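Local coordinates for ribosomal-protein-serine acetyltransferase, putative (Vibrio cholerae O1 biovar eltor, PDB 2FCK), which is of unknown function but belongs to the GNAT acetyltransferases and may acetylate the N-terminal serine or alanine of a ribosomal protein, at residues E136-P141 with P162-Y167. Sequence-based numbering, arbitrary orientation.
Sequences EIVCDP and PNRFLY. With NO3 (nitrate ion), chain G.
R164 carries the polar half of this contact and reaches over V138 to E136. Its CB points toward strand 134-139. CG is anti to the backbone N (chi1 -176°) and lies 3.8 Å from V138 CG1. The chain then bends at chi2 (70°), and CD and NE bring the guanidinium over the end of V138. V138 CG2 sits 3.5 Å above the guanidinium plane, over its centre, with R164 CZ as its closest atom at 3.6 Å. R164 NH1 is also close to this methyl. A methyl thus covers one face of the charged group and leaves the N-H groups to bond in the plane. R164 NH2, at the tip, does so: it donates to E136 OE1 at 3.0 Å, with an N-H...O angle of 144°, and forms a salt bridge. OE1 lies at the guanidinium edge and is met nearly along its C-O axis. E136 is extended beyond CG, and its other oxygen, OE2, pairs with R134. This carboxylate is buried between arginines, which probably keeps it ionised. F96 of the second subunit makes a cation-pi contact with R164.

F165 carries the apolar half. Its CG lies between the backbone N and the carbonyl carbon. V138 CG1 meets F165 CD1 obliquely at 3.7 Å. D140 OD2 comes to the ring edge at F165 CZ, 3.6 Å away, while OD1 accepts a hydrogen bond from the E142 backbone N.

Nearby, the N163 backbone N donates to O1 of a nitrate, probably from the crystallisation liquor, at 2.8 Å. R164 and F165 stand opposite the single residue K172, a classic beta bulge. Strand 170-179 pairs antiparallel both with strand 134-139 and with strands 156-164 and 166-167 around the bulge, in the mixed sheet of the GNAT fold.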
loop_
_atom_site.group_PDB
_atom_site.type_symbol
_atom_site.label_atom_id
_atom_site.label_comp_id
_atom_site.label_asym_id
_atom_site.label_seq_id
_atom_site.Cartn_x
_atom_site.Cartn_y
_atom_site.Cartn_z
ATOM N N GLU A 136 -2.310 6.098 -5.874
ATOM C CA GLU A 136 -0.892 6.462 -6.090
ATOM C C GLU A 136 -0.342 5.845 -7.404
ATOM O O GLU A 136 -0.567 4.650 -7.690
ATOM C CB GLU A 136 -0.071 6.023 -4.900
ATOM C CG GLU A 136 -0.329 7.019 -3.738
ATOM C CD GLU A 136 0.487 6.721 -2.476
ATOM O OE1 GLU A 136 1.248 5.721 -2.438
ATOM O OE2 GLU A 136 0.281 7.473 -1.496
ATOM N N ILE A 137 0.390 6.654 -8.158
ATOM C CA ILE A 137 1.226 6.238 -9.284
ATOM C C ILE A 137 2.683 6.411 -8.901
ATOM O O ILE A 137 2.984 7.450 -8.317
ATOM C CB ILE A 137 0.899 7.094 -10.475
ATOM C CG1 ILE A 137 -0.524 6.762 -10.949
ATOM C CG2 ILE A 137 1.887 6.891 -11.635
ATOM C CD1 ILE A 137 -1.099 7.795 -11.780
ATOM N N VAL A 138 3.556 5.407 -9.141
ATOM C CA VAL A 138 4.994 5.534 -8.861
ATOM C C VAL A 138 5.712 5.502 -10.203
ATOM O O VAL A 138 5.567 4.529 -10.933
ATOM C CB VAL A 138 5.558 4.366 -7.988
ATOM C CG1 VAL A 138 7.054 4.593 -7.667
ATOM C CG2 VAL A 138 4.722 4.302 -6.717
ATOM N N CYS A 139 6.450 6.551 -10.529
ATOM C CA CYS A 139 7.181 6.559 -11.794
ATOM C C CYS A 139 8.662 6.446 -11.549
ATOM O O CYS A 139 9.178 6.996 -10.577
ATOM C CB CYS A 139 6.932 7.868 -12.561
ATOM S SG CYS A 139 5.227 7.985 -13.148
ATOM N N ASP A 140 9.364 5.771 -12.457
ATOM C CA ASP A 140 10.817 5.781 -12.429
ATOM C C ASP A 140 11.228 7.229 -12.684
ATOM O O ASP A 140 10.756 7.821 -13.664
ATOM C CB ASP A 140 11.357 4.854 -13.528
ATOM C CG ASP A 140 12.856 4.624 -13.415
ATOM O OD1 ASP A 140 13.626 5.587 -13.487
ATOM O OD2 ASP A 140 13.277 3.448 -13.219
ATOM N N PRO A 141 12.120 7.812 -11.842
ATOM C CA PRO A 141 12.507 9.227 -12.098
ATOM C C PRO A 141 13.088 9.467 -13.500
ATOM O O PRO A 141 13.078 10.605 -13.993
ATOM C CB PRO A 141 13.599 9.496 -11.045
ATOM C CG PRO A 141 13.360 8.522 -9.980
ATOM C CD PRO A 141 12.818 7.280 -10.645
ATOM N N PRO A 162 12.677 7.070 -1.613
ATOM C CA PRO A 162 13.639 5.962 -1.747
ATOM C C PRO A 162 12.992 4.580 -1.562
ATOM O O PRO A 162 11.970 4.441 -0.851
ATOM C CB PRO A 162 14.674 6.233 -0.643
ATOM C CG PRO A 162 13.995 7.105 0.327
ATOM C CD PRO A 162 13.011 7.954 -0.484
ATOM N N ASN A 163 13.553 3.585 -2.261
ATOM C CA ASN A 163 13.075 2.199 -2.213
ATOM C C ASN A 163 11.578 2.042 -2.446
ATOM O O ASN A 163 10.899 1.165 -1.893
ATOM C CB ASN A 163 13.481 1.563 -0.847
ATOM C CG ASN A 163 14.970 1.333 -0.683
ATOM O OD1 ASN A 163 15.383 0.613 0.282
ATOM N ND2 ASN A 163 15.800 1.947 -1.518
ATOM N N ARG A 164 11.007 2.897 -3.301
ATOM C CA ARG A 164 9.568 2.896 -3.448
ATOM C C ARG A 164 8.973 1.799 -4.383
ATOM O O ARG A 164 7.796 1.465 -4.308
ATOM C CB ARG A 164 9.111 4.322 -3.848
ATOM C CG ARG A 164 7.629 4.497 -3.939
ATOM C CD ARG A 164 7.013 4.426 -2.527
ATOM N NE ARG A 164 5.579 4.525 -2.649
ATOM C CZ ARG A 164 4.785 3.593 -3.138
ATOM N NH1 ARG A 164 5.288 2.437 -3.575
ATOM N NH2 ARG A 164 3.492 3.803 -3.204
ATOM N N PHE A 165 9.772 1.239 -5.301
ATOM C CA PHE A 165 9.221 0.162 -6.144
ATOM C C PHE A 165 10.311 -0.858 -6.464
ATOM O O PHE A 165 11.473 -0.584 -6.253
ATOM C CB PHE A 165 8.539 0.701 -7.442
ATOM C CG PHE A 165 9.516 1.284 -8.465
ATOM C CD1 PHE A 165 10.034 2.583 -8.321
ATOM C CD2 PHE A 165 9.921 0.523 -9.579
ATOM C CE1 PHE A 165 10.932 3.133 -9.273
ATOM C CE2 PHE A 165 10.828 1.060 -10.521
ATOM C CZ PHE A 165 11.334 2.360 -10.361
ATOM N N LEU A 166 9.912 -2.034 -6.955
ATOM C CA LEU A 166 10.898 -3.047 -7.349
ATOM C C LEU A 166 11.088 -3.093 -8.875
ATOM O O LEU A 166 10.104 -3.084 -9.613
ATOM C CB LEU A 166 10.462 -4.428 -6.855
ATOM C CG LEU A 166 10.205 -4.553 -5.346
ATOM C CD1 LEU A 166 9.482 -5.869 -5.020
ATOM C CD2 LEU A 166 11.548 -4.417 -4.610
ATOM N N TYR A 167 12.349 -3.131 -9.310
ATOM C CA TYR A 167 12.700 -3.532 -10.682
ATOM C C TYR A 167 13.725 -4.656 -10.673
ATOM O O TYR A 167 14.850 -4.473 -10.176
ATOM C CB TYR A 167 13.218 -2.364 -11.512
ATOM C CG TYR A 167 13.510 -2.744 -12.963
ATOM C CD1 TYR A 167 14.761 -3.260 -13.335
ATOM C CD2 TYR A 167 12.531 -2.599 -13.952
ATOM C CE1 TYR A 167 15.030 -3.606 -14.649
ATOM C CE2 TYR A 167 12.790 -2.952 -15.268
ATOM C CZ TYR A 167 14.036 -3.456 -15.607
ATOM O OH TYR A 167 14.297 -3.810 -16.918
HETATM N N NO3 G . 16.630 3.782 -3.773
HETATM O O1 NO3 G . 15.666 2.795 -3.948
HETATM O O2 NO3 G . 17.943 3.558 -4.234
HETATM O O3 NO3 G . 16.294 4.978 -3.140
#